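Local coordinates for protein 3-hydroxy-3-methylglutaryl-CoA lyase (Acinetobacter baumannii, PDB 6NDS) that adopts the TIM-barrel fold of the HMGL-like family and holds a zinc ion and coenzyme A, at residues L15-E20 with G50-E55; Q145-V150 with N181-D186; I199-L204 with Y231-R236; Q211-F216 with A235-A240. All coordinates share one frame; numbering follows the deposited sequence.

Overall arrangement
Contacts 1, 2 and 4 join neighbouring strands of one parallel barrel, whereas contact 3 packs two helix ends against its outside. Contact 1 closes the ring between strands 17-20 and 53-58. Contacts 2 and 4 lie next to each other, their centres about 9 Å apart, because strands 182-186 and 212-216 are neighbours: I182 O and T213 N are 2.8 Å apart. Contact 4 is equally near contact 1, also about 9 Å between centres, where Q19 meets R237. Contact 3 shares A235 and R236 with contact 4. Zinc is bound in contact 4 by H215, whose side chain lies about 8 Å from coenzyme A; the side chains of E55 (contact 1) and A185 (contact 2) lie about 7 and 6 Å from the metal.

Contact 1 of 4, residues L15-E20 with G50-E55; sequences LLVVQE and GFSRIE
Strands 17-20 and 53-58, the first and second of the TIM barrel, meet at E20 and I54, where a single backbone bridge closes the ring. E20 N donates to R53 O at 3.1 Å, and E55 N donates to E20 O at 2.9 Å; each bond is nearly straight. Before the bridge the two segments are joined by water: one molecule donates to V18 O and accepts from S52 N, and a second donates to Q19 OE1 and accepts from R53 NH1. Q19 OE1 also takes a hydrogen bond from R237 NE, and R53 NH2 forms a salt bridge with E106. Q19 and R53 lie side by side, with Q19 OE1 3.7 Å from R53 CD. E20 CB stands over the middle of the F51 ring, 3.6 Å from the centroid, in a CH-pi contact, while V18 O lies in the ring plane, 3.5 Å from F51 CD1. The E20 chain is bent at chi2 (61°), and E20 OE1 ends 3.6 Å from F51 CZ. T260 bonds to E20 OE1, and S22 and L242 N bond to E20 OE2, so this buried carboxylate has several polar partners, which probably stabilise its charge beside the aromatic ring.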
loop_
_atom_site.group_PDB
_atom_site.type_symbol
_atom_site.label_atom_id
_atom_site.label_comp_id
_atom_site.label_asym_id
_atom_site.label_seq_id
_atom_site.Cartn_x
_atom_site.Cartn_y
_atom_site.Cartn_z
ATOM N N LEU A 15 8.826 -19.877 4.989
ATOM C CA LEU A 15 9.601 -18.677 5.292
ATOM C C LEU A 15 9.613 -17.703 4.117
ATOM O O LEU A 15 9.938 -18.081 2.988
ATOM C CB LEU A 15 11.038 -19.067 5.634
ATOM C CG LEU A 15 12.005 -17.883 5.762
ATOM C CD1 LEU A 15 11.769 -17.191 7.084
ATOM C CD2 LEU A 15 13.461 -18.316 5.655
ATOM N N LEU A 16 9.257 -16.448 4.381
ATOM C CA LEU A 16 9.461 -15.397 3.392
ATOM C C LEU A 16 10.828 -14.779 3.648
ATOM O O LEU A 16 11.104 -14.284 4.751
ATOM C CB LEU A 16 8.343 -14.348 3.434
ATOM C CG LEU A 16 8.349 -13.291 2.300
ATOM C CD1 LEU A 16 6.915 -12.814 2.018
ATOM C CD2 LEU A 16 9.239 -12.119 2.639
ATOM N N VAL A 17 11.673 -14.800 2.622
ATOM C CA VAL A 17 13.077 -14.417 2.725
ATOM C C VAL A 17 13.189 -12.952 2.320
ATOM O O VAL A 17 13.150 -12.627 1.131
ATOM C CB VAL A 17 13.953 -15.301 1.835
ATOM C CG1 VAL A 17 15.408 -14.889 1.945
ATOM C CG2 VAL A 17 13.771 -16.781 2.203
ATOM N N VAL A 18 13.359 -12.070 3.305
ATOM C CA VAL A 18 13.422 -10.629 3.063
ATOM C C VAL A 18 14.859 -10.243 2.729
ATOM O O VAL A 18 15.780 -10.564 3.484
ATOM C CB VAL A 18 12.917 -9.854 4.292
ATOM C CG1 VAL A 18 13.012 -8.350 4.038
ATOM C CG2 VAL A 18 11.481 -10.256 4.624
ATOM N N GLN A 19 15.057 -9.562 1.595
ATOM C CA GLN A 19 16.385 -9.178 1.115
ATOM C C GLN A 19 16.451 -7.658 1.024
ATOM O O GLN A 19 15.539 -7.024 0.486
ATOM C CB GLN A 19 16.674 -9.848 -0.239
ATOM C CG GLN A 19 16.429 -11.379 -0.180
ATOM C CD GLN A 19 16.576 -12.114 -1.498
ATOM O OE1 GLN A 19 16.962 -13.282 -1.510
ATOM N NE2 GLN A 19 16.230 -11.460 -2.609
ATOM N N GLU A 20 17.506 -7.070 1.589
ATOM C CA GLU A 20 17.551 -5.627 1.815
ATOM C C GLU A 20 18.333 -4.942 0.701
ATOM O O GLU A 20 19.451 -5.365 0.373
ATOM C CB GLU A 20 18.181 -5.326 3.181
ATOM C CG GLU A 20 18.371 -3.822 3.477
ATOM C CD GLU A 20 17.064 -3.037 3.501
ATOM O OE1 GLU A 20 16.032 -3.561 3.994
ATOM O OE2 GLU A 20 17.062 -1.884 3.010
ATOM N N GLY A 50 18.886 -9.437 10.537
ATOM C CA GLY A 50 18.461 -10.786 10.200
ATOM C C GLY A 50 18.444 -11.118 8.722
ATOM O O GLY A 50 18.089 -12.249 8.372
ATOM N N PHE A 51 18.822 -10.183 7.842
ATOM C CA PHE A 51 18.788 -10.429 6.398
ATOM C C PHE A 51 19.799 -11.483 5.967
ATOM O O PHE A 51 20.935 -11.510 6.447
ATOM C CB PHE A 51 19.105 -9.146 5.635
ATOM C CG PHE A 51 18.194 -8.006 5.981
ATOM C CD1 PHE A 51 16.871 -8.012 5.569
ATOM C CD2 PHE A 51 18.664 -6.928 6.732
ATOM C CE1 PHE A 51 16.022 -6.956 5.901
ATOM C CE2 PHE A 51 17.840 -5.865 7.063
ATOM C CZ PHE A 51 16.499 -5.877 6.650
ATOM N N SER A 52 19.389 -12.324 5.007
ATOM C CA SER A 52 20.287 -13.279 4.370
ATOM C C SER A 52 21.089 -12.659 3.234
ATOM O O SER A 52 22.161 -13.180 2.891
ATOM C CB SER A 52 19.487 -14.470 3.830
ATOM O OG SER A 52 18.526 -14.042 2.876
ATOM N N ARG A 53 20.576 -11.586 2.633
ATOM C CA ARG A 53 21.219 -10.886 1.530
ATOM C C ARG A 53 21.034 -9.397 1.728
ATOM O O ARG A 53 19.941 -8.950 2.076
ATOM C CB ARG A 53 20.631 -11.293 0.169
ATOM C CG ARG A 53 21.273 -12.508 -0.447
ATOM C CD ARG A 53 20.628 -12.875 -1.796
ATOM N NE ARG A 53 21.424 -13.848 -2.539
ATOM C CZ ARG A 53 21.415 -15.159 -2.310
ATOM N NH1 ARG A 53 20.646 -15.671 -1.349
ATOM N NH2 ARG A 53 22.167 -15.971 -3.044
ATOM N N ILE A 54 22.108 -8.636 1.519
ATOM C CA ILE A 54 22.059 -7.176 1.519
ATOM C C ILE A 54 22.766 -6.722 0.254
ATOM O O ILE A 54 23.905 -7.127 0.006
ATOM C CB ILE A 54 22.746 -6.565 2.761
ATOM C CG1 ILE A 54 22.016 -6.979 4.052
ATOM C CG2 ILE A 54 22.796 -5.021 2.655
ATOM C CD1 ILE A 54 22.746 -6.594 5.357
ATOM N N GLU A 55 22.094 -5.910 -0.553
ATOM C CA GLU A 55 22.733 -5.342 -1.739
ATOM C C GLU A 55 23.432 -4.071 -1.272
ATOM O O GLU A 55 22.790 -3.038 -1.046
ATOM C CB GLU A 55 21.714 -5.095 -2.848
ATOM C CG GLU A 55 22.367 -4.926 -4.222
ATOM C CD GLU A 55 21.371 -5.080 -5.366
ATOM O OE1 GLU A 55 20.511 -4.188 -5.523
ATOM O OE2 GLU A 55 21.435 -6.100 -6.090
HETATM O O HOH W 1 16.664 -12.904 4.437
HETATM O O HOH W 2 18.386 -14.750 0.209
#

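Contact 2 of 4, residues Q145-V150 with N181-D186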
loop_
_atom_site.group_PDB
_atom_site.type_symbol
_atom_site.label_atom_id
_atom_site.label_comp_id
_atom_site.label_asym_id
_atom_site.label_seq_id
_atom_site.Cartn_x
_atom_site.Cartn_y
_atom_site.Cartn_z
ATOM N N GLN A 145 29.637 -15.878 -7.371
ATOM C CA GLN A 145 28.315 -16.378 -7.721
ATOM C C GLN A 145 27.475 -15.244 -8.291
ATOM O O GLN A 145 27.778 -14.064 -8.103
ATOM C CB GLN A 145 27.616 -17.038 -6.532
ATOM C CG GLN A 145 27.369 -16.152 -5.345
ATOM C CD GLN A 145 26.991 -16.969 -4.125
ATOM O OE1 GLN A 145 27.708 -17.892 -3.746
ATOM N NE2 GLN A 145 25.851 -16.652 -3.521
ATOM N N PHE A 146 26.424 -15.622 -9.022
ATOM C CA PHE A 146 25.717 -14.707 -9.903
ATOM C C PHE A 146 24.223 -14.743 -9.639
ATOM O O PHE A 146 23.665 -15.771 -9.237
ATOM C CB PHE A 146 25.934 -15.043 -11.392
ATOM C CG PHE A 146 27.377 -15.034 -11.822
ATOM C CD1 PHE A 146 28.083 -13.846 -11.893
ATOM C CD2 PHE A 146 28.011 -16.208 -12.181
ATOM C CE1 PHE A 146 29.404 -13.832 -12.297
ATOM C CE2 PHE A 146 29.339 -16.200 -12.591
ATOM C CZ PHE A 146 30.031 -15.006 -12.648
ATOM N N ASN A 147 23.596 -13.593 -9.855
ATOM C CA ASN A 147 22.153 -13.432 -9.935
ATOM C C ASN A 147 21.850 -12.716 -11.242
ATOM O O ASN A 147 22.589 -11.810 -11.631
ATOM C CB ASN A 147 21.633 -12.612 -8.752
ATOM C CG ASN A 147 20.113 -12.608 -8.658
ATOM O OD1 ASN A 147 19.522 -13.543 -8.114
ATOM N ND2 ASN A 147 19.477 -11.549 -9.179
ATOM N N GLY A 148 20.787 -13.132 -11.932
ATOM C CA GLY A 148 20.393 -12.452 -13.153
ATOM C C GLY A 148 19.079 -11.713 -12.978
ATOM O O GLY A 148 18.053 -12.336 -12.685
ATOM N N THR A 149 19.090 -10.394 -13.150
ATOM C CA THR A 149 17.887 -9.580 -13.013
ATOM C C THR A 149 17.314 -9.221 -14.375
ATOM O O THR A 149 18.046 -8.840 -15.295
ATOM C CB THR A 149 18.175 -8.292 -12.235
ATOM O OG1 THR A 149 18.513 -8.611 -10.881
ATOM C CG2 THR A 149 16.956 -7.360 -12.226
ATOM N N VAL A 150 15.998 -9.334 -14.492
ATOM C CA VAL A 150 15.264 -8.801 -15.631
ATOM C C VAL A 150 14.456 -7.621 -15.116
ATOM O O VAL A 150 13.460 -7.812 -14.400
ATOM C CB VAL A 150 14.356 -9.855 -16.278
ATOM C CG1 VAL A 150 13.723 -9.283 -17.544
ATOM C CG2 VAL A 150 15.136 -11.128 -16.574
ATOM N N ASN A 181 19.799 -18.299 -10.401
ATOM C CA ASN A 181 19.142 -17.347 -9.515
ATOM C C ASN A 181 18.727 -16.130 -10.328
ATOM O O ASN A 181 19.567 -15.485 -10.974
ATOM C CB ASN A 181 20.049 -16.951 -8.353
ATOM C CG ASN A 181 20.089 -18.014 -7.270
ATOM O OD1 ASN A 181 19.685 -19.152 -7.492
ATOM N ND2 ASN A 181 20.561 -17.643 -6.089
ATOM N N ILE A 182 17.433 -15.805 -10.273
ATOM C CA ILE A 182 16.801 -14.831 -11.155
ATOM C C ILE A 182 16.002 -13.844 -10.318
ATOM O O ILE A 182 15.276 -14.245 -9.401
ATOM C CB ILE A 182 15.866 -15.534 -12.176
ATOM C CG1 ILE A 182 16.638 -16.539 -13.036
ATOM C CG2 ILE A 182 15.125 -14.513 -13.025
ATOM C CD1 ILE A 182 17.738 -15.919 -13.864
ATOM N N THR A 183 16.114 -12.558 -10.638
ATOM C CA THR A 183 15.228 -11.540 -10.081
ATOM C C THR A 183 14.331 -10.988 -11.176
ATOM O O THR A 183 14.816 -10.589 -12.240
ATOM C CB THR A 183 16.020 -10.393 -9.453
ATOM O OG1 THR A 183 16.783 -10.892 -8.342
ATOM C CG2 THR A 183 15.084 -9.246 -8.972
ATOM N N LEU A 184 13.028 -10.947 -10.909
ATOM C CA LEU A 184 12.090 -10.222 -11.759
ATOM C C LEU A 184 11.762 -8.907 -11.074
ATOM O O LEU A 184 11.228 -8.903 -9.955
ATOM C CB LEU A 184 10.814 -11.025 -12.004
ATOM C CG LEU A 184 11.040 -12.412 -12.575
ATOM C CD1 LEU A 184 9.691 -13.129 -12.720
ATOM C CD2 LEU A 184 11.771 -12.328 -13.919
ATOM N N ALA A 185 12.052 -7.797 -11.745
ATOM C CA ALA A 185 11.914 -6.482 -11.133
ATOM C C ALA A 185 10.803 -5.680 -11.801
ATOM O O ALA A 185 10.763 -5.570 -13.033
ATOM C CB ALA A 185 13.243 -5.723 -11.198
ATOM N N ASP A 186 9.934 -5.084 -10.971
ATOM C CA ASP A 186 8.900 -4.129 -11.400
ATOM C C ASP A 186 9.432 -2.714 -11.170
ATOM O O ASP A 186 9.110 -2.035 -10.190
ATOM C CB ASP A 186 7.611 -4.372 -10.625
ATOM C CG ASP A 186 6.490 -3.480 -11.078
ATOM O OD1 ASP A 186 6.611 -2.899 -12.172
ATOM O OD2 ASP A 186 5.489 -3.354 -10.343
HETATM O O HOH W 3 22.863 -18.395 -10.123
#
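G148, T149 and V150 pair in parallel with I182, T183 and L184, joining the two strands of a beta-alpha-beta unit of the TIM barrel whose connecting helix is 164-176. Four backbone hydrogen bonds alternate along the seam. G148 N donates to N181 O and T183 N to G148 O, both at 2.8 Å; V150 N donates to T183 O and A185 N to V150 O. The V150 bond approaches T183 O almost in line with its carbonyl (172°). Weaker CA-H...O contacts run between these bonds, among them I182 CA to G148 O at 3.2 Å. At the start of the seam a water bridges F146 O and N181 N. Apolar contact is modest: V150 CB meets L184 CD2 at 4.3 Å, and helix 164-176 packs on V150 and I182. Among the polar side chains, T149 and T183 lie side by side, with T149 OG1 3.4 Å from T183 CB, and T149 OG1 is hydrogen-bonded to N108. N147 crosses T183 at about a right angle, its CG anti to the backbone N (chi1 -170°); N147 ND2 is also hydrogen-bonded to N108 OD1 and donates to T183 OG1 at 2.9 Å, with that oxygen 18° out of the amide plane.

Contact 3 of 4, residues I199-L204 with Y231-R236. With ACT (acetate ion), chain D.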
loop_
_atom_site.group_PDB
_atom_site.type_symbol
_atom_site.label_atom_id
_atom_site.label_comp_id
_atom_site.label_asym_id
_atom_site.label_seq_id
_atom_site.Cartn_x
_atom_site.Cartn_y
_atom_site.Cartn_z
ATOM N N ILE A 199 2.833 -14.530 -14.220
ATOM C CA ILE A 199 4.252 -14.536 -14.556
ATOM C C ILE A 199 5.034 -15.390 -13.564
ATOM O O ILE A 199 5.891 -16.191 -13.960
ATOM C CB ILE A 199 4.802 -13.098 -14.626
ATOM C CG1 ILE A 199 4.256 -12.375 -15.870
ATOM C CG2 ILE A 199 6.332 -13.121 -14.648
ATOM C CD1 ILE A 199 4.656 -10.886 -15.977
ATOM N N VAL A 200 4.751 -15.243 -12.266
ATOM C CA VAL A 200 5.501 -15.997 -11.267
ATOM C C VAL A 200 5.219 -17.492 -11.391
ATOM O O VAL A 200 6.135 -18.317 -11.275
ATOM C CB VAL A 200 5.195 -15.479 -9.852
ATOM C CG1 VAL A 200 5.760 -16.435 -8.810
ATOM C CG2 VAL A 200 5.779 -14.072 -9.660
ATOM N N SER A 201 3.951 -17.871 -11.597
ATOM C CA SER A 201 3.644 -19.286 -11.800
ATOM C C SER A 201 4.453 -19.854 -12.949
ATOM O O SER A 201 4.985 -20.966 -12.852
ATOM C CB SER A 201 2.149 -19.489 -12.057
ATOM O OG SER A 201 1.390 -19.097 -10.926
ATOM N N HIS A 202 4.571 -19.105 -14.043
ATOM C CA HIS A 202 5.282 -19.643 -15.196
ATOM C C HIS A 202 6.777 -19.735 -14.923
ATOM O O HIS A 202 7.412 -20.743 -15.256
ATOM C CB HIS A 202 5.008 -18.796 -16.437
ATOM C CG HIS A 202 5.686 -19.310 -17.671
ATOM N ND1 HIS A 202 5.172 -20.339 -18.430
ATOM C CD2 HIS A 202 6.852 -18.956 -18.260
ATOM C CE1 HIS A 202 5.981 -20.583 -19.445
ATOM N NE2 HIS A 202 7.007 -19.756 -19.367
ATOM N N VAL A 203 7.359 -18.704 -14.306
ATOM C CA VAL A 203 8.793 -18.749 -14.056
ATOM C C VAL A 203 9.125 -19.850 -13.055
ATOM O O VAL A 203 10.167 -20.505 -13.172
ATOM C CB VAL A 203 9.312 -17.367 -13.608
ATOM C CG1 VAL A 203 10.768 -17.448 -13.226
ATOM C CG2 VAL A 203 9.148 -16.368 -14.739
ATOM N N LEU A 204 8.240 -20.111 -12.088
ATOM C CA LEU A 204 8.456 -21.227 -11.163
ATOM C C LEU A 204 8.303 -22.601 -11.815
ATOM O O LEU A 204 8.513 -23.611 -11.134
ATOM C CB LEU A 204 7.512 -21.111 -9.962
ATOM C CG LEU A 204 7.893 -19.960 -9.022
ATOM C CD1 LEU A 204 6.873 -19.801 -7.894
ATOM C CD2 LEU A 204 9.308 -20.135 -8.458
ATOM N N TYR A 231 3.536 -14.618 -3.245
ATOM C CA TYR A 231 3.670 -15.628 -2.194
ATOM C C TYR A 231 2.611 -16.717 -2.331
ATOM O O TYR A 231 2.899 -17.909 -2.130
ATOM C CB TYR A 231 3.569 -14.957 -0.821
ATOM C CG TYR A 231 3.813 -15.900 0.346
ATOM C CD1 TYR A 231 5.083 -16.077 0.869
ATOM C CD2 TYR A 231 2.766 -16.610 0.914
ATOM C CE1 TYR A 231 5.304 -16.935 1.939
ATOM C CE2 TYR A 231 2.977 -17.473 1.971
ATOM C CZ TYR A 231 4.243 -17.630 2.480
ATOM O OH TYR A 231 4.437 -18.499 3.537
ATOM N N GLU A 232 1.379 -16.329 -2.675
ATOM C CA GLU A 232 0.285 -17.288 -2.789
ATOM C C GLU A 232 0.519 -18.327 -3.885
ATOM O O GLU A 232 -0.042 -19.427 -3.799
ATOM C CB GLU A 232 -1.042 -16.537 -3.011
ATOM C CG GLU A 232 -1.507 -15.761 -1.756
ATOM C CD GLU A 232 -2.708 -14.846 -1.988
ATOM O OE1 GLU A 232 -3.096 -14.622 -3.156
ATOM O OE2 GLU A 232 -3.265 -14.340 -0.983
ATOM N N VAL A 233 1.341 -18.033 -4.895
ATOM C CA VAL A 233 1.655 -19.008 -5.936
ATOM C C VAL A 233 3.062 -19.588 -5.781
ATOM O O VAL A 233 3.551 -20.255 -6.695
ATOM C CB VAL A 233 1.443 -18.429 -7.349
ATOM C CG1 VAL A 233 -0.035 -18.103 -7.576
ATOM C CG2 VAL A 233 2.310 -17.196 -7.591
ATOM N N GLY A 234 3.714 -19.367 -4.637
ATOM C CA GLY A 234 4.921 -20.091 -4.278
ATOM C C GLY A 234 6.204 -19.286 -4.177
ATOM O O GLY A 234 7.225 -19.845 -3.768
ATOM N N ALA A 235 6.201 -17.998 -4.518
ATOM C CA ALA A 235 7.428 -17.220 -4.427
ATOM C C ALA A 235 7.756 -16.914 -2.970
ATOM O O ALA A 235 6.860 -16.748 -2.132
ATOM C CB ALA A 235 7.297 -15.915 -5.208
ATOM N N ARG A 236 9.055 -16.855 -2.666
ATOM C CA ARG A 236 9.492 -16.689 -1.281
ATOM C C ARG A 236 10.564 -15.631 -1.057
ATOM O O ARG A 236 10.696 -15.164 0.080
ATOM C CB ARG A 236 10.002 -18.031 -0.720
ATOM C CG ARG A 236 8.926 -19.119 -0.659
ATOM C CD ARG A 236 7.890 -18.773 0.408
ATOM N NE ARG A 236 6.878 -19.812 0.610
ATOM C CZ ARG A 236 5.694 -19.843 -0.007
ATOM N NH1 ARG A 236 5.381 -18.907 -0.899
ATOM N NH2 ARG A 236 4.818 -20.810 0.263
HETATM C C ACT D . 1.713 -19.073 6.457
HETATM O O ACT D . 2.240 -19.376 5.349
HETATM O OXT ACT D . 0.665 -18.397 6.681
HETATM C CH3 ACT D . 2.442 -19.601 7.732
#
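V200 and V233 meet obliquely, methyl against methyl, where helix 193-203 packs beside the end of helix 223-232. V200 CG1, anti to the backbone N (chi1 169°), touches V233 CG2 at 3.7 Å and A235 CB at 4.0 Å. S201 comes against the same valine with its hydroxyl, S201 OG lying 3.6 Å from V233 CB while bonding back to K197 O in its own helix. One branch of L204 reaches the turn backbone: L204 CD1 is 3.6 Å from V233 O and 3.8 Å from G234 C. That turn is a Schellman motif, with G234 at positive phi, G234 N bonded to Y231 O and A235 N to A230 O. R236 turns back to this helix end. Its NH1 stands 3.3 Å above the plane of the Y231 ring, toward the rim, in a cation-pi contact, and donates to both Y231 O and A235 O; the first bond lies on a lone pair of Y231 O. Y231 OH lies 3.0 Å from O of an acetate ion, probably from the crystallisation liquor, with D14 O as another possible acceptor. The whole contact sits outside the barrel wall, with V200, L204 and A235 packed on strand 212-216 through L212 and L214.

Contact 4 of 4, residues Q211-F216 with A235-A240. With ZN (zinc ion), chain H.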
loop_
_atom_site.group_PDB
_atom_site.type_symbol
_atom_site.label_atom_id
_atom_site.label_comp_id
_atom_site.label_asym_id
_atom_site.label_seq_id
_atom_site.Cartn_x
_atom_site.Cartn_y
_atom_site.Cartn_z
ATOM N N GLN A 211 15.346 -20.000 -5.881
ATOM C CA GLN A 211 16.116 -19.310 -6.905
ATOM C C GLN A 211 15.496 -18.004 -7.384
ATOM O O GLN A 211 16.216 -17.173 -7.945
ATOM C CB GLN A 211 16.322 -20.240 -8.114
ATOM C CG GLN A 211 17.246 -21.418 -7.787
ATOM C CD GLN A 211 17.204 -22.557 -8.802
ATOM O OE1 GLN A 211 16.145 -22.928 -9.317
ATOM N NE2 GLN A 211 18.367 -23.136 -9.069
ATOM N N LEU A 212 14.200 -17.797 -7.181
ATOM C CA LEU A 212 13.493 -16.636 -7.720
ATOM C C LEU A 212 13.378 -15.523 -6.689
ATOM O O LEU A 212 12.855 -15.749 -5.593
ATOM C CB LEU A 212 12.086 -17.029 -8.171
ATOM C CG LEU A 212 11.155 -15.905 -8.627
ATOM C CD1 LEU A 212 11.718 -15.272 -9.881
ATOM C CD2 LEU A 212 9.736 -16.448 -8.889
ATOM N N THR A 213 13.808 -14.311 -7.063
ATOM C CA THR A 213 13.539 -13.095 -6.298
ATOM C C THR A 213 12.535 -12.222 -7.042
ATOM O O THR A 213 12.625 -12.055 -8.264
ATOM C CB THR A 213 14.823 -12.273 -6.057
ATOM O OG1 THR A 213 15.762 -13.037 -5.283
ATOM C CG2 THR A 213 14.508 -10.965 -5.289
ATOM N N LEU A 214 11.580 -11.652 -6.305
ATOM C CA LEU A 214 10.698 -10.618 -6.828
ATOM C C LEU A 214 11.106 -9.279 -6.229
ATOM O O LEU A 214 11.305 -9.171 -5.013
ATOM C CB LEU A 214 9.229 -10.896 -6.491
ATOM C CG LEU A 214 8.418 -11.839 -7.386
ATOM C CD1 LEU A 214 8.484 -11.397 -8.843
ATOM C CD2 LEU A 214 8.871 -13.269 -7.224
ATOM N N HIS A 215 11.197 -8.257 -7.080
ATOM C CA HIS A 215 11.671 -6.922 -6.699
ATOM C C HIS A 215 10.602 -5.907 -7.119
ATOM O O HIS A 215 10.582 -5.453 -8.264
ATOM C CB HIS A 215 13.016 -6.701 -7.379
ATOM C CG HIS A 215 13.625 -5.345 -7.176
ATOM N ND1 HIS A 215 14.791 -5.163 -6.460
ATOM C CD2 HIS A 215 13.293 -4.126 -7.673
ATOM C CE1 HIS A 215 15.126 -3.884 -6.488
ATOM N NE2 HIS A 215 14.233 -3.230 -7.213
ATOM N N PHE A 216 9.695 -5.562 -6.205
ATOM C CA PHE A 216 8.581 -4.668 -6.521
ATOM C C PHE A 216 8.842 -3.242 -6.042
ATOM O O PHE A 216 9.343 -3.015 -4.940
ATOM C CB PHE A 216 7.274 -5.176 -5.889
ATOM C CG PHE A 216 6.773 -6.470 -6.458
ATOM C CD1 PHE A 216 6.311 -6.538 -7.768
ATOM C CD2 PHE A 216 6.696 -7.607 -5.668
ATOM C CE1 PHE A 216 5.822 -7.742 -8.292
ATOM C CE2 PHE A 216 6.191 -8.808 -6.182
ATOM C CZ PHE A 216 5.759 -8.873 -7.498
ATOM N N ALA A 235 6.201 -17.998 -4.518
ATOM C CA ALA A 235 7.428 -17.220 -4.427
ATOM C C ALA A 235 7.756 -16.914 -2.970
ATOM O O ALA A 235 6.860 -16.748 -2.132
ATOM C CB ALA A 235 7.297 -15.915 -5.208
ATOM N N ARG A 236 9.055 -16.855 -2.666
ATOM C CA ARG A 236 9.492 -16.689 -1.281
ATOM C C ARG A 236 10.564 -15.631 -1.057
ATOM O O ARG A 236 10.696 -15.164 0.080
ATOM C CB ARG A 236 10.002 -18.031 -0.720
ATOM C CG ARG A 236 8.926 -19.119 -0.659
ATOM C CD ARG A 236 7.890 -18.773 0.408
ATOM N NE ARG A 236 6.878 -19.812 0.610
ATOM C CZ ARG A 236 5.694 -19.843 -0.007
ATOM N NH1 ARG A 236 5.381 -18.907 -0.899
ATOM N NH2 ARG A 236 4.818 -20.810 0.263
ATOM N N ARG A 237 11.319 -15.216 -2.074
ATOM C CA ARG A 237 12.401 -14.246 -1.894
ATOM C C ARG A 237 11.970 -12.887 -2.428
ATOM O O ARG A 237 11.552 -12.786 -3.586
ATOM C CB ARG A 237 13.670 -14.708 -2.614
ATOM C CG ARG A 237 14.257 -16.046 -2.086
ATOM C CD ARG A 237 15.432 -16.585 -2.924
ATOM N NE ARG A 237 16.484 -15.585 -3.067
ATOM C CZ ARG A 237 17.549 -15.698 -3.845
ATOM N NH1 ARG A 237 17.767 -16.805 -4.547
ATOM N NH2 ARG A 237 18.416 -14.693 -3.911
ATOM N N PHE A 238 12.079 -11.843 -1.591
ATOM C CA PHE A 238 11.576 -10.518 -1.960
ATOM C C PHE A 238 12.564 -9.441 -1.545
ATOM O O PHE A 238 13.022 -9.434 -0.400
ATOM C CB PHE A 238 10.206 -10.232 -1.314
ATOM C CG PHE A 238 9.123 -11.156 -1.781
ATOM C CD1 PHE A 238 8.327 -10.812 -2.861
ATOM C CD2 PHE A 238 8.919 -12.382 -1.155
ATOM C CE1 PHE A 238 7.325 -11.667 -3.308
ATOM C CE2 PHE A 238 7.920 -13.244 -1.579
ATOM C CZ PHE A 238 7.113 -12.893 -2.655
ATOM N N ASP A 239 12.869 -8.534 -2.475
ATOM C CA ASP A 239 13.677 -7.354 -2.183
ATOM C C ASP A 239 12.819 -6.238 -1.577
ATOM O O ASP A 239 11.674 -6.022 -1.977
ATOM C CB ASP A 239 14.336 -6.812 -3.454
ATOM C CG ASP A 239 15.455 -7.703 -3.995
ATOM O OD1 ASP A 239 15.959 -8.591 -3.265
ATOM O OD2 ASP A 239 15.856 -7.487 -5.163
ATOM N N ALA A 240 13.405 -5.487 -0.645
ATOM C CA ALA A 240 12.721 -4.348 -0.036
ATOM C C ALA A 240 13.784 -3.370 0.437
ATOM O O ALA A 240 14.940 -3.743 0.622
ATOM C CB ALA A 240 11.819 -4.789 1.132
HETATM ZN ZN ZN H . 14.675 -1.326 -8.176
HETATM O O HOH W 4 11.010 -17.379 -4.617
HETATM O O HOH W 5 9.778 -7.105 -3.710
HETATM O O HOH W 6 11.690 -3.827 -3.822
HETATM O O HOH W 7 15.257 0.638 -9.022
#
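Strands 212-216 and 237-240 run parallel at 31° to each other, with L214 N donating to R237 O at 2.9 Å and D239 N to L214 O at 3.0 Å. L214 and F238 pack on the helix-covered face, L214 CB lying 3.7 Å from F238 CD1. F216 CE2 meets F238 CE1, edge to edge. T213, H215, R237 and D239 lie on the opposite face. T213 OG1, hydrogen-bonded to Q19 NE2, sits over one face of the R237 guanidinium toward its rim, 3.4 Å from R237 NH2, without bonding to it; the hydrogen-bond partners of that group include Q19 OE1 and E210 O. T213 CG2 comes 3.4 Å from D239 OD1, which also accepts from Q19 NE2. The other oxygen, D239 OD2, accepts a hydrogen bond from H215 ND1 at 2.9 Å through its anti lone pair. OD2 lies in the plane of the imidazole, yet carboxylate and ring stand 89° apart. H215 offers NE2 to zinc at 2.2 Å; D25, H217 and a water also bind the metal. A second-shell aspartate thus probably helps to orient a metal-binding histidine near the C-terminal end of its strand, within a TIM-barrel beta-alpha-beta unit whose helix is 223-232.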